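Local coordinates for protein (soluble lytic transglycosylase SLT70) (Escherichia coli, PDB 1QSA) that cleaves the glycosidic bonds between N-acetylmuramic acid and N-acetylglucosamine in peptidoglycan, leaving a 1,6-anhydro bond on the muramic acid residue, at residues A[228-233]-A[260-265]; A[294-299]-A[575-580]; A[302-307]-A[322-327]; A[328-333]-A[337-342]; A[344-349]-A[358-363]. One frame throughout, in Å; residues are numbered along the deposited sequence. Where two conformers were deposited one is given.

Contact 1: residues A[228-233]-A[260-265]; sequences QDAENA and WRLMGN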
# COMPACT_ATOMS: atom_id res chain seq x y z
N GLN A 228 3.31 -17.76 17.86
CA GLN A 228 2.76 -19.11 17.91
C GLN A 228 2.16 -19.44 19.29
O GLN A 228 1.08 -20.02 19.38
CB GLN A 228 3.87 -20.14 17.62
CG GLN A 228 4.49 -20.09 16.23
CD GLN A 228 5.63 -21.09 16.05
OE1 GLN A 228 5.77 -22.04 16.83
NE2 GLN A 228 6.45 -20.87 15.03
N ASP A 229 2.86 -19.04 20.34
CA ASP A 229 2.45 -19.33 21.72
C ASP A 229 2.98 -18.23 22.65
O ASP A 229 4.13 -18.28 23.10
CB ASP A 229 3.04 -20.70 22.10
CG ASP A 229 2.50 -21.23 23.43
OD1 ASP A 229 2.24 -20.45 24.36
OD2 ASP A 229 2.38 -22.47 23.53
N ALA A 230 2.12 -17.27 22.96
CA ALA A 230 2.49 -16.15 23.81
C ALA A 230 2.96 -16.55 25.21
O ALA A 230 3.85 -15.91 25.76
CB ALA A 230 1.33 -15.15 23.90
N GLU A 231 2.37 -17.61 25.77
CA GLU A 231 2.75 -18.06 27.11
C GLU A 231 4.13 -18.70 27.13
O GLU A 231 4.93 -18.46 28.04
CB GLU A 231 1.69 -19.02 27.67
CG GLU A 231 1.95 -19.48 29.12
CD GLU A 231 1.90 -18.36 30.15
OE1 GLU A 231 1.65 -17.19 29.79
OE2 GLU A 231 2.11 -18.64 31.35
N ASN A 232 4.42 -19.52 26.11
CA ASN A 232 5.72 -20.17 26.00
C ASN A 232 6.80 -19.08 25.95
O ASN A 232 7.82 -19.16 26.64
CB ASN A 232 5.77 -21.03 24.73
CG ASN A 232 7.08 -21.78 24.58
OD1 ASN A 232 7.64 -21.86 23.49
ND2 ASN A 232 7.57 -22.35 25.68
N ALA A 233 6.53 -18.02 25.19
CA ALA A 233 7.48 -16.91 25.08
C ALA A 233 7.60 -16.12 26.39
O ALA A 233 8.70 -15.75 26.81
CB ALA A 233 7.05 -15.98 23.94
N TRP A 260 2.43 -7.64 23.09
CA TRP A 260 1.67 -7.50 21.85
C TRP A 260 0.79 -8.70 21.59
O TRP A 260 -0.25 -8.59 20.93
CB TRP A 260 2.62 -7.39 20.65
CG TRP A 260 2.98 -6.00 20.28
CD1 TRP A 260 4.18 -5.38 20.48
CD2 TRP A 260 2.12 -5.04 19.65
NE1 TRP A 260 4.12 -4.08 20.01
CE2 TRP A 260 2.87 -3.85 19.50
CE3 TRP A 260 0.80 -5.07 19.20
CZ2 TRP A 260 2.34 -2.70 18.91
CZ3 TRP A 260 0.27 -3.92 18.61
CH2 TRP A 260 1.04 -2.75 18.47
N ARG A 261 1.24 -9.87 22.06
CA ARG A 261 0.52 -11.12 21.85
C ARG A 261 -0.46 -11.47 22.97
O ARG A 261 -1.06 -12.54 22.95
CB ARG A 261 1.50 -12.28 21.63
CG ARG A 261 2.63 -12.01 20.64
CD ARG A 261 2.15 -11.41 19.33
NE ARG A 261 1.15 -12.22 18.65
CZ ARG A 261 0.84 -12.10 17.36
NH1 ARG A 261 1.48 -11.22 16.60
NH2 ARG A 261 -0.09 -12.88 16.83
N LEU A 262 -0.59 -10.59 23.96
CA LEU A 262 -1.51 -10.82 25.08
C LEU A 262 -2.65 -9.80 25.04
O LEU A 262 -3.17 -9.41 26.08
CB LEU A 262 -0.76 -10.75 26.41
CG LEU A 262 0.25 -11.89 26.64
CD1 LEU A 262 1.04 -11.65 27.92
CD2 LEU A 262 -0.48 -13.23 26.69
N MET A 263 -3.00 -9.37 23.83
CA MET A 263 -4.06 -8.39 23.61
C MET A 263 -5.41 -9.02 23.29
O MET A 263 -6.38 -8.31 23.02
CB MET A 263 -3.69 -7.47 22.45
CG MET A 263 -2.54 -6.53 22.74
SD MET A 263 -2.91 -5.46 24.15
CE MET A 263 -1.37 -4.58 24.30
N GLY A 264 -5.46 -10.35 23.28
CA GLY A 264 -6.69 -11.06 22.99
C GLY A 264 -7.68 -11.07 24.13
O GLY A 264 -7.37 -10.68 25.26
N ASN A 265 -8.89 -11.52 23.83
CA ASN A 265 -9.98 -11.62 24.81
C ASN A 265 -9.78 -12.79 25.79
O ASN A 265 -10.26 -12.77 26.93
CB ASN A 265 -11.31 -11.81 24.06
CG ASN A 265 -11.19 -12.79 22.87
OD1 ASN A 265 -10.24 -13.58 22.78
ND2 ASN A 265 -12.15 -12.73 21.95
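Ala230 touches Arg261 and Leu262 through aliphatic carbon, and the flat groups stand beside this contact: the carboxylate of Asp229 is met from above its plane at OD1 by Asn232 N, 60° out of that plane. This bond is 2.9 Å from Asn232 N to Asp229 OD1 and close to straight, with an angle of 164° at the hydrogen. Across the segments the work falls to one methyl group. Ala230 CB lies 3.7 Å from Arg261 CB, and equally far from Arg261 O, so it rests against the backbone end of the arginine. From Leu262 the branch CD2 reaches the same methyl at 3.8 Å. Arg261 sets CG beside its backbone N (chi1 -47°) and bends again at its next two torsions, which carries the guanidinium away from Ala230; the side chain also touches Arg227. Buried Leu262 also packs on Gln271 and Trp274 of helix 269-280. No hydrogen bond crosses between the segments; the methyl meets carbon and the Arg261 carbonyl oxygen. The capping bond places Asp229 as the N-cap of helix 230-243, and the contact sets the first turn of that helix against the loop after helix 248-260, a helix-to-loop junction within the alpha-superhelix.

Contact 2: residues A[294-299]-A[575-580]; sequences MALGTG and FVESIP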
# COMPACT_ATOMS: atom_id res chain seq x y z
N MET A 294 -7.42 -1.31 23.57
CA MET A 294 -8.02 -2.41 24.33
C MET A 294 -9.02 -1.82 25.34
O MET A 294 -10.11 -2.36 25.54
CB MET A 294 -6.96 -3.22 25.08
CG MET A 294 -7.57 -4.28 26.02
SD MET A 294 -6.33 -5.28 26.83
CE MET A 294 -6.17 -6.60 25.68
N ALA A 295 -8.64 -0.72 25.99
CA ALA A 295 -9.52 -0.06 26.95
C ALA A 295 -10.76 0.48 26.23
O ALA A 295 -11.88 0.32 26.72
CB ALA A 295 -8.77 1.08 27.65
N LEU A 296 -10.57 1.09 25.06
CA LEU A 296 -11.69 1.62 24.29
C LEU A 296 -12.62 0.50 23.81
O LEU A 296 -13.85 0.64 23.80
CB LEU A 296 -11.20 2.38 23.05
CG LEU A 296 -10.65 3.79 23.28
CD1 LEU A 296 -10.13 4.35 21.95
CD2 LEU A 296 -11.73 4.71 23.86
N GLY A 297 -12.03 -0.62 23.42
CA GLY A 297 -12.81 -1.73 22.92
C GLY A 297 -13.60 -2.50 23.97
O GLY A 297 -14.43 -3.34 23.62
N THR A 298 -13.35 -2.21 25.25
CA THR A 298 -14.05 -2.91 26.33
C THR A 298 -14.85 -1.99 27.24
O THR A 298 -15.43 -2.44 28.23
CB THR A 298 -13.06 -3.75 27.17
OG1 THR A 298 -12.08 -2.90 27.77
CG2 THR A 298 -12.36 -4.79 26.29
N GLY A 299 -14.86 -0.69 26.92
CA GLY A 299 -15.62 0.26 27.73
C GLY A 299 -14.97 0.54 29.08
O GLY A 299 -15.64 0.97 30.02
N PHE A 575 -15.85 1.80 18.95
CA PHE A 575 -15.80 0.58 18.15
C PHE A 575 -14.85 0.77 16.93
O PHE A 575 -14.00 -0.07 16.68
CB PHE A 575 -17.18 0.14 17.68
CG PHE A 575 -17.18 -1.17 16.96
CD1 PHE A 575 -17.21 -2.37 17.66
CD2 PHE A 575 -17.05 -1.21 15.57
CE1 PHE A 575 -17.11 -3.59 16.98
CE2 PHE A 575 -16.94 -2.41 14.89
CZ PHE A 575 -16.98 -3.61 15.60
N VAL A 576 -14.96 1.90 16.24
CA VAL A 576 -14.08 2.16 15.09
C VAL A 576 -12.61 2.23 15.53
O VAL A 576 -11.75 1.56 14.94
CB VAL A 576 -14.45 3.50 14.40
CG1 VAL A 576 -13.38 3.89 13.34
CG2 VAL A 576 -15.81 3.38 13.73
N GLU A 577 -12.34 2.98 16.58
CA GLU A 577 -10.97 3.16 17.05
C GLU A 577 -10.32 1.90 17.59
O GLU A 577 -9.10 1.74 17.50
CB GLU A 577 -10.89 4.29 18.09
CG GLU A 577 -9.45 4.72 18.36
CD GLU A 577 -8.75 5.17 17.09
OE1 GLU A 577 -9.30 6.02 16.38
OE2 GLU A 577 -7.65 4.67 16.79
N SER A 578 -11.13 1.00 18.16
CA SER A 578 -10.62 -0.23 18.74
C SER A 578 -10.51 -1.41 17.78
O SER A 578 -10.05 -2.49 18.17
CB SER A 578 -11.42 -0.62 19.99
OG SER A 578 -12.78 -0.85 19.68
N ILE A 579 -10.92 -1.23 16.53
CA ILE A 579 -10.78 -2.31 15.53
C ILE A 579 -9.28 -2.68 15.58
O ILE A 579 -8.41 -1.83 15.39
CB ILE A 579 -11.18 -1.82 14.14
CG1 ILE A 579 -12.72 -1.74 14.06
CG2 ILE A 579 -10.63 -2.76 13.06
CD1 ILE A 579 -13.27 -1.07 12.79
N PRO A 580 -8.97 -3.96 15.86
CA PRO A 580 -7.58 -4.40 15.96
C PRO A 580 -6.69 -4.44 14.73
O PRO A 580 -5.47 -4.48 14.87
CB PRO A 580 -7.69 -5.76 16.65
CG PRO A 580 -9.00 -6.27 16.20
CD PRO A 580 -9.91 -5.05 16.17
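Ser578 holds OG between its backbone N and carbonyl carbon (chi1 61°), and Glu577 sets CG anti to its backbone N (chi1 -167°) before bending at chi2; the first torsion lays the serine hydroxyl beside Gly297, where the backbone already brings CB, the second puts the glutamate methylenes on Leu296. Ser578 OG comes within 3.4 Å of Gly297 CA, as does Ser578 CB. A side chain on Gly297 would have little room, since a modelled beta carbon would fall only 3.1 Å from Ser578 CB; the CA atoms of Gly297 and Ser578 are 5.0 Å apart. The hydroxyl finds its hydrogen-bond partner in Ala574 O, one turn back in its own helix. Leu296 CD1 lies 3.7 Å from Glu577 CG, the two chains meeting at a slant. The buried carboxylate turns away from this leucine: OE1 pairs with Lys589 NZ and Tyr352 OH, and OE2 with Arg293 NH2, so both oxygens are satisfied and the charge is probably balanced. Gly299 closes helix 285-298 in a Schellman motif. The contact thus joins the end of that superhelix helix to helix 572-578 near the C terminus, with helix 319-331 covering both Leu296 and Glu577 through Trp324 and helix 582-601 supplying Lys589.

Contact 3: residues A[302-307]-A[322-327]; sequences RGLNTW and RYWQAD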
# COMPACT_ATOMS: atom_id res chain seq x y z
N ARG A 302 -11.65 3.73 33.46
CA ARG A 302 -10.44 3.97 34.25
C ARG A 302 -9.21 3.62 33.43
O ARG A 302 -8.18 4.31 33.50
CB ARG A 302 -10.43 3.14 35.54
CG ARG A 302 -11.41 3.64 36.54
CD ARG A 302 -11.31 2.96 37.88
NE ARG A 302 -12.15 3.69 38.83
CZ ARG A 302 -12.46 3.28 40.06
NH1 ARG A 302 -12.00 2.12 40.51
NH2 ARG A 302 -13.24 4.03 40.82
N GLY A 303 -9.32 2.54 32.65
CA GLY A 303 -8.23 2.11 31.81
C GLY A 303 -7.90 3.13 30.73
O GLY A 303 -6.75 3.37 30.44
N LEU A 304 -8.93 3.74 30.16
CA LEU A 304 -8.70 4.74 29.12
C LEU A 304 -7.93 5.91 29.73
O LEU A 304 -6.98 6.40 29.13
CB LEU A 304 -10.03 5.23 28.55
CG LEU A 304 -9.90 6.34 27.51
CD1 LEU A 304 -9.06 5.84 26.32
CD2 LEU A 304 -11.28 6.82 27.05
N ASN A 305 -8.35 6.34 30.92
CA ASN A 305 -7.68 7.45 31.60
C ASN A 305 -6.22 7.09 31.88
O ASN A 305 -5.32 7.84 31.54
CB ASN A 305 -8.41 7.79 32.91
CG ASN A 305 -7.79 9.00 33.62
OD1 ASN A 305 -7.20 8.88 34.69
ND2 ASN A 305 -7.93 10.17 33.01
N THR A 306 -6.01 5.91 32.44
CA THR A 306 -4.66 5.44 32.78
C THR A 306 -3.72 5.34 31.57
O THR A 306 -2.62 5.89 31.58
CB THR A 306 -4.71 4.05 33.44
OG1 THR A 306 -5.41 4.16 34.69
CG2 THR A 306 -3.30 3.50 33.68
N TRP A 307 -4.17 4.63 30.54
CA TRP A 307 -3.36 4.42 29.36
C TRP A 307 -3.16 5.62 28.42
O TRP A 307 -2.09 5.78 27.84
CB TRP A 307 -3.84 3.15 28.64
CG TRP A 307 -3.64 1.93 29.51
CD1 TRP A 307 -4.61 1.21 30.14
CD2 TRP A 307 -2.39 1.34 29.90
NE1 TRP A 307 -4.04 0.21 30.91
CE2 TRP A 307 -2.68 0.27 30.77
CE3 TRP A 307 -1.04 1.62 29.59
CZ2 TRP A 307 -1.68 -0.52 31.35
CZ3 TRP A 307 -0.05 0.83 30.16
CH2 TRP A 307 -0.37 -0.23 31.03
N ARG A 322 -6.58 13.26 20.89
CA ARG A 322 -7.13 14.54 21.31
C ARG A 322 -8.64 14.35 21.54
O ARG A 322 -9.19 14.81 22.54
CB ARG A 322 -6.87 15.62 20.27
CG ARG A 322 -5.41 16.02 20.19
CD ARG A 322 -5.15 16.94 19.02
NE ARG A 322 -5.78 18.25 19.19
CZ ARG A 322 -6.10 19.06 18.19
NH1 ARG A 322 -5.88 18.70 16.93
NH2 ARG A 322 -6.66 20.23 18.45
N TYR A 323 -9.30 13.62 20.63
CA TYR A 323 -10.73 13.38 20.79
C TYR A 323 -11.00 12.59 22.06
O TYR A 323 -11.90 12.94 22.83
CB TYR A 323 -11.35 12.62 19.60
CG TYR A 323 -12.82 12.28 19.87
CD1 TYR A 323 -13.83 13.22 19.66
CD2 TYR A 323 -13.18 11.03 20.40
CE1 TYR A 323 -15.16 12.94 19.99
CE2 TYR A 323 -14.50 10.75 20.73
CZ TYR A 323 -15.48 11.70 20.53
OH TYR A 323 -16.78 11.42 20.85
N TRP A 324 -10.23 11.53 22.30
CA TRP A 324 -10.49 10.71 23.50
C TRP A 324 -10.14 11.44 24.79
O TRP A 324 -10.73 11.16 25.84
CB TRP A 324 -9.88 9.31 23.36
CG TRP A 324 -10.68 8.49 22.37
CD1 TRP A 324 -10.31 8.14 21.09
CD2 TRP A 324 -12.03 8.02 22.52
NE1 TRP A 324 -11.34 7.51 20.45
CE2 TRP A 324 -12.41 7.42 21.29
CE3 TRP A 324 -12.96 8.06 23.58
CZ2 TRP A 324 -13.68 6.86 21.09
CZ3 TRP A 324 -14.23 7.49 23.38
CH2 TRP A 324 -14.57 6.90 22.13
N GLN A 325 -9.25 12.43 24.70
CA GLN A 325 -8.93 13.24 25.88
C GLN A 325 -10.17 14.10 26.17
O GLN A 325 -10.58 14.26 27.32
CB GLN A 325 -7.73 14.14 25.60
CG GLN A 325 -7.33 15.02 26.79
CD GLN A 325 -6.91 14.20 28.00
OE1 GLN A 325 -7.75 13.79 28.82
NE2 GLN A 325 -5.61 13.97 28.13
N ALA A 326 -10.76 14.64 25.10
CA ALA A 326 -11.97 15.45 25.21
C ALA A 326 -13.10 14.59 25.78
O ALA A 326 -13.87 15.06 26.62
CB ALA A 326 -12.36 15.99 23.85
N ASP A 327 -13.20 13.34 25.32
CA ASP A 327 -14.24 12.42 25.81
C ASP A 327 -14.13 12.21 27.33
O ASP A 327 -15.13 12.24 28.04
CB ASP A 327 -14.12 11.08 25.07
CG ASP A 327 -15.22 10.11 25.47
OD1 ASP A 327 -16.35 10.20 24.93
OD2 ASP A 327 -14.95 9.25 26.33
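Leu304 and Trp324 meet at about a right angle between helices 301-310 and 319-331, consecutive helices that run antiparallel in the alpha-superhelix. The leucine sends CG anti to its backbone N (chi1 177°), and from there its CD2 methyl extends across to the benzo part of the indole. Leu304 CD2 reaches Trp324 CE3 at 4.0 Å, arriving obliquely to the ring. The indole has a second neighbour within its own helix: Tyr323 CD2 lies 3.7 Å above the plane of the Trp324 ring, over its centre, while Trp324 CE2 sits in the plane of the Tyr323 ring, at its edge. The two aromatics are turned against each other, and the tyrosine occupies one face of the tryptophan. At the indole's polar edge, NE1 gives its hydrogen bond to Tyr352 OH, helping to fix the rotation of the ring. Leu296 of helix 285-298 packs on both Leu304 and Trp324, and helix 572-578 also packs on the indole; all three touching residues are buried. The 8.4 Å between Leu304 CA and Trp324 CA is bridged by side chains alone. The same methyl, Leu304 CD2, stops 4.5 Å from Asp327 OD2, which forms a salt bridge with Arg301 NH2.

Contact 4: residues A[328-333]-A[337-342]; sequences LLLERG and EAKEIL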
# COMPACT_ATOMS: atom_id res chain seq x y z
N LEU A 328 -12.90 12.02 27.81
CA LEU A 328 -12.65 11.84 29.25
C LEU A 328 -13.01 13.12 30.03
O LEU A 328 -13.68 13.05 31.07
CB LEU A 328 -11.18 11.52 29.50
CG LEU A 328 -10.67 10.14 29.08
CD1 LEU A 328 -9.16 10.12 29.22
CD2 LEU A 328 -11.34 9.05 29.93
N LEU A 329 -12.60 14.27 29.50
CA LEU A 329 -12.87 15.57 30.14
C LEU A 329 -14.36 15.85 30.22
O LEU A 329 -14.84 16.39 31.22
CB LEU A 329 -12.17 16.69 29.37
CG LEU A 329 -10.65 16.77 29.56
CD1 LEU A 329 -10.06 17.73 28.51
CD2 LEU A 329 -10.30 17.23 30.99
N LEU A 330 -15.11 15.49 29.19
CA LEU A 330 -16.56 15.69 29.20
C LEU A 330 -17.18 14.88 30.34
O LEU A 330 -17.99 15.41 31.10
CB LEU A 330 -17.20 15.27 27.88
CG LEU A 330 -16.99 16.23 26.70
CD1 LEU A 330 -17.43 15.56 25.39
CD2 LEU A 330 -17.80 17.51 26.95
N GLU A 331 -16.78 13.62 30.49
CA GLU A 331 -17.36 12.79 31.56
C GLU A 331 -16.99 13.34 32.95
O GLU A 331 -17.76 13.18 33.90
CB GLU A 331 -16.93 11.32 31.45
CG GLU A 331 -17.73 10.45 32.43
CD GLU A 331 -17.45 8.97 32.34
OE1 GLU A 331 -16.44 8.54 31.72
OE2 GLU A 331 -18.26 8.21 32.92
N ARG A 332 -15.80 13.93 33.05
CA ARG A 332 -15.33 14.53 34.29
C ARG A 332 -16.00 15.88 34.58
O ARG A 332 -15.77 16.48 35.62
CB ARG A 332 -13.81 14.69 34.26
CG ARG A 332 -13.03 13.38 34.39
CD ARG A 332 -13.16 12.84 35.80
NE ARG A 332 -12.44 11.58 36.01
CZ ARG A 332 -11.20 11.49 36.50
NH1 ARG A 332 -10.51 12.59 36.80
NH2 ARG A 332 -10.65 10.30 36.66
N GLY A 333 -16.81 16.37 33.64
CA GLY A 333 -17.49 17.64 33.85
C GLY A 333 -16.68 18.89 33.52
O GLY A 333 -17.03 19.99 33.95
N GLU A 337 -12.88 22.93 28.71
CA GLU A 337 -11.62 22.34 28.25
C GLU A 337 -11.87 21.32 27.15
O GLU A 337 -11.17 21.30 26.13
CB GLU A 337 -10.89 21.67 29.42
CG GLU A 337 -9.42 21.38 29.12
CD GLU A 337 -8.67 20.70 30.27
OE1 GLU A 337 -9.11 20.81 31.44
OE2 GLU A 337 -7.63 20.07 29.99
N ALA A 338 -12.88 20.47 27.35
CA ALA A 338 -13.21 19.45 26.36
C ALA A 338 -13.70 20.05 25.05
O ALA A 338 -13.25 19.66 23.96
CB ALA A 338 -14.26 18.49 26.92
N LYS A 339 -14.61 21.02 25.14
CA LYS A 339 -15.18 21.62 23.94
C LYS A 339 -14.22 22.48 23.15
O LYS A 339 -14.38 22.65 21.95
CB LYS A 339 -16.52 22.30 24.24
CG LYS A 339 -17.61 21.25 24.55
CD LYS A 339 -18.99 21.83 24.77
CE LYS A 339 -19.96 20.72 25.21
NZ LYS A 339 -21.31 21.25 25.52
N GLU A 340 -13.17 22.98 23.81
CA GLU A 340 -12.17 23.76 23.10
C GLU A 340 -11.37 22.78 22.23
O GLU A 340 -11.04 23.08 21.08
CB GLU A 340 -11.26 24.51 24.08
CG GLU A 340 -10.14 25.32 23.40
CD GLU A 340 -10.63 26.29 22.32
OE1 GLU A 340 -11.71 26.90 22.47
OE2 GLU A 340 -9.91 26.44 21.30
N ILE A 341 -11.10 21.58 22.76
CA ILE A 341 -10.38 20.56 22.00
C ILE A 341 -11.22 20.16 20.79
O ILE A 341 -10.70 20.08 19.67
CB ILE A 341 -10.08 19.28 22.84
CG1 ILE A 341 -9.07 19.58 23.95
CG2 ILE A 341 -9.54 18.15 21.91
CD1 ILE A 341 -8.83 18.41 24.92
N LEU A 342 -12.50 19.92 21.02
CA LEU A 342 -13.43 19.53 19.95
C LEU A 342 -13.53 20.64 18.90
O LEU A 342 -13.50 20.37 17.70
CB LEU A 342 -14.81 19.20 20.53
CG LEU A 342 -14.85 17.97 21.45
CD1 LEU A 342 -16.29 17.73 21.91
CD2 LEU A 342 -14.32 16.73 20.71
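Leu329 and Leu330 supply the apolar part of this contact, with Ala338 between them. Leu329 CB rests 3.7 Å from Ala338 CB, and the same methyl meets Leu330 CG at 3.6 Å. Such small spacings fit the close helix approach, with Leu329 CA 5.4 Å from Ala338 CA. Further along, Leu329 CD1 touches Ile341 CD1 at 3.9 Å, tip to tip, and Leu330 CD1 approaches Leu342 CD1 at 4.3 Å. A second kind of contact sets leucine methyls against charged chains. Glu337 reaches out with CG anti to its backbone N (chi1 -164°) and an extended chain, crossing Leu329 at about a right angle. Its OE2 lies 3.7 Å from Leu329 CD1, and its OE1 3.8 Å from Leu329 CD2, so the carboxylate borders both branches. Leu330 also meets the aliphatic CE of Lys339, whose NZ is paired with Glu335. Backbone bonding ends the first helix: Gly333, with phi at 84°, closes a Schellman motif and begins the short turn to helix 335-346. Replacing Leu329 with an alanine would keep the CB contact with Ala338 but would probably open a gap beside Ile341 CD1 and leave the Glu337 carboxylate freer to turn. Because no hydrogen bond or salt bridge spans the two segments, the hold between these successive superhelix helices depends on hydrophobic burial and fit.

Contact 5: residues A[344-349]-A[358-363]; sequences QLMQQR and QRIGEE. With SO4 (sulfate ion), chain B.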
# COMPACT_ATOMS: atom_id res chain seq x y z
N GLN A 344 -11.25 22.85 18.19
CA GLN A 344 -9.97 22.90 17.46
C GLN A 344 -9.95 21.79 16.42
O GLN A 344 -9.48 21.98 15.30
CB GLN A 344 -8.79 22.78 18.42
CG GLN A 344 -8.46 24.07 19.14
CD GLN A 344 -8.29 25.23 18.17
OE1 GLN A 344 -7.30 25.30 17.44
NE2 GLN A 344 -9.26 26.14 18.16
N LEU A 345 -10.47 20.62 16.79
CA LEU A 345 -10.51 19.48 15.88
C LEU A 345 -11.39 19.77 14.66
O LEU A 345 -11.03 19.42 13.54
CB LEU A 345 -11.00 18.23 16.60
CG LEU A 345 -9.96 17.40 17.35
CD1 LEU A 345 -10.65 16.25 18.07
CD2 LEU A 345 -8.93 16.86 16.36
N MET A 346 -12.52 20.43 14.89
CA MET A 346 -13.46 20.77 13.83
C MET A 346 -12.85 21.66 12.74
O MET A 346 -13.37 21.71 11.62
CB MET A 346 -14.70 21.45 14.41
CG MET A 346 -15.66 20.50 15.11
SD MET A 346 -16.93 21.41 16.03
CE MET A 346 -17.86 22.16 14.72
N GLN A 347 -11.79 22.39 13.08
CA GLN A 347 -11.12 23.28 12.13
C GLN A 347 -10.31 22.48 11.12
O GLN A 347 -9.90 23.01 10.07
CB GLN A 347 -10.22 24.27 12.86
CG GLN A 347 -11.00 25.27 13.72
CD GLN A 347 -10.11 26.19 14.53
OE1 GLN A 347 -10.57 26.84 15.48
NE2 GLN A 347 -8.84 26.27 14.17
N GLN A 348 -10.04 21.22 11.45
CA GLN A 348 -9.24 20.33 10.61
C GLN A 348 -10.08 19.48 9.67
O GLN A 348 -11.31 19.52 9.70
CB GLN A 348 -8.35 19.45 11.48
CG GLN A 348 -7.44 20.24 12.41
CD GLN A 348 -6.80 19.39 13.50
OE1 GLN A 348 -6.45 19.89 14.57
NE2 GLN A 348 -6.65 18.09 13.24
N ARG A 349 -9.39 18.70 8.84
CA ARG A 349 -10.04 17.86 7.85
C ARG A 349 -10.03 16.39 8.27
O ARG A 349 -9.06 15.93 8.87
CB ARG A 349 -9.29 18.03 6.51
CG ARG A 349 -9.87 17.30 5.32
CD ARG A 349 -8.88 17.36 4.13
NE ARG A 349 -7.61 16.71 4.46
CZ ARG A 349 -6.50 17.36 4.79
NH1 ARG A 349 -6.45 18.68 4.77
NH2 ARG A 349 -5.41 16.67 5.10
N GLN A 358 -20.18 16.24 15.21
CA GLN A 358 -21.37 15.49 15.57
C GLN A 358 -21.51 15.36 17.10
O GLN A 358 -22.60 15.47 17.63
CB GLN A 358 -21.38 14.10 14.91
CG GLN A 358 -22.69 13.34 15.13
CD GLN A 358 -23.03 12.32 14.03
OE1 GLN A 358 -22.24 12.10 13.10
NE2 GLN A 358 -24.18 11.68 14.16
N ARG A 359 -20.38 15.19 17.80
CA ARG A 359 -20.41 15.05 19.26
C ARG A 359 -21.01 16.29 19.94
O ARG A 359 -21.85 16.16 20.82
CB ARG A 359 -19.00 14.76 19.81
CG ARG A 359 -18.95 14.57 21.34
CD ARG A 359 -19.80 13.37 21.76
NE ARG A 359 -19.96 13.22 23.21
CZ ARG A 359 -19.08 12.62 24.00
NH1 ARG A 359 -17.91 12.21 23.52
NH2 ARG A 359 -19.34 12.49 25.30
N ILE A 360 -20.62 17.49 19.50
CA ILE A 360 -21.18 18.70 20.12
C ILE A 360 -22.41 19.28 19.43
O ILE A 360 -22.86 20.38 19.78
CB ILE A 360 -20.12 19.78 20.33
CG1 ILE A 360 -19.51 20.21 18.99
CG2 ILE A 360 -19.07 19.29 21.30
CD1 ILE A 360 -18.37 21.20 19.16
N GLY A 361 -22.96 18.55 18.47
CA GLY A 361 -24.16 18.99 17.77
C GLY A 361 -24.02 20.19 16.85
O GLY A 361 -24.98 20.94 16.66
N GLU A 362 -22.84 20.37 16.29
CA GLU A 362 -22.60 21.48 15.37
C GLU A 362 -22.36 20.94 13.96
O GLU A 362 -21.93 19.81 13.78
CB GLU A 362 -21.42 22.33 15.85
CG GLU A 362 -21.74 23.11 17.12
CD GLU A 362 -20.54 23.84 17.69
OE1 GLU A 362 -19.65 24.26 16.92
OE2 GLU A 362 -20.48 24.00 18.93
N GLU A 363 -22.71 21.74 12.96
CA GLU A 363 -22.51 21.32 11.58
C GLU A 363 -21.03 21.43 11.21
O GLU A 363 -20.37 22.41 11.56
CB GLU A 363 -23.37 22.18 10.64
CG GLU A 363 -23.25 21.80 9.18
CD GLU A 363 -24.44 22.26 8.34
OE1 GLU A 363 -24.79 23.46 8.40
OE2 GLU A 363 -25.00 21.41 7.61
S SO4 B . -9.36 13.19 4.32
O1 SO4 B . -10.54 12.56 4.94
O2 SO4 B . -9.78 14.41 3.60
O3 SO4 B . -8.41 13.54 5.39
O4 SO4 B . -8.70 12.26 3.38
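Ile360 and Glu362 stand on either side of Gly361, the C-prime residue of the Schellman motif that ends helix 351-359, and Met346 packs against both. The motif is defined by bonds from Glu362 N to Ala357 O and from Gly361 N to Gln358 O. Met346 SD lies 3.5 Å from Ile360 CD1, its chain crossing the isoleucine at a slant. A bend at the last methionine torsion (chi3 67°) carries CE to Glu362, across whose chain Met346 runs at about a right angle. Met346 CE comes to 3.5 Å from Glu362 OE1 and 3.7 Å from Glu362 CB; the other oxygen, OE2, bonds His343. Separately, Arg349 meets a sulfate, probably from the crystallisation liquor, at the edge of its guanidinium: NE to O3 is a weak hydrogen bond of 3.4 Å. Arg448 and Tyr597 hold the same ion, and Arg349 NH1 makes a salt bridge with Asp443. A leucine in place of Arg349 would probably leave Asp443 without this charged mate and cost the sulfate a weak donor. Met346, from the side of helix 335-346, thus leans on the end of helix 351-359, where Ala356 and Ala357 back it, while Ile360 returns to helix 335-346 through Lys339 and Leu342.

From the N terminus, contact 1 closes a loop of 26 mostly helical residues before contact 2 opens; the two touch where Met294 CE meets the backbone of residues 262-264. Contact 2 closes the longest loop, 275 residues, bringing the superhelix back to a helix near the C terminus. Contacts 3, 4 and 5 are nested inside it, in series with one another, and none cross. They close loops of 14, 3 and 8 residues: contacts 3 and 4 share helix 319-331, contacts 4 and 5 share helix 335-346, and the Asp327–Arg359 salt bridge connects contacts 3 and 5. Contact 2 meets contact 3 through Leu296, whereas contacts 1 and 5 lie about 39 Å apart, centre to centre.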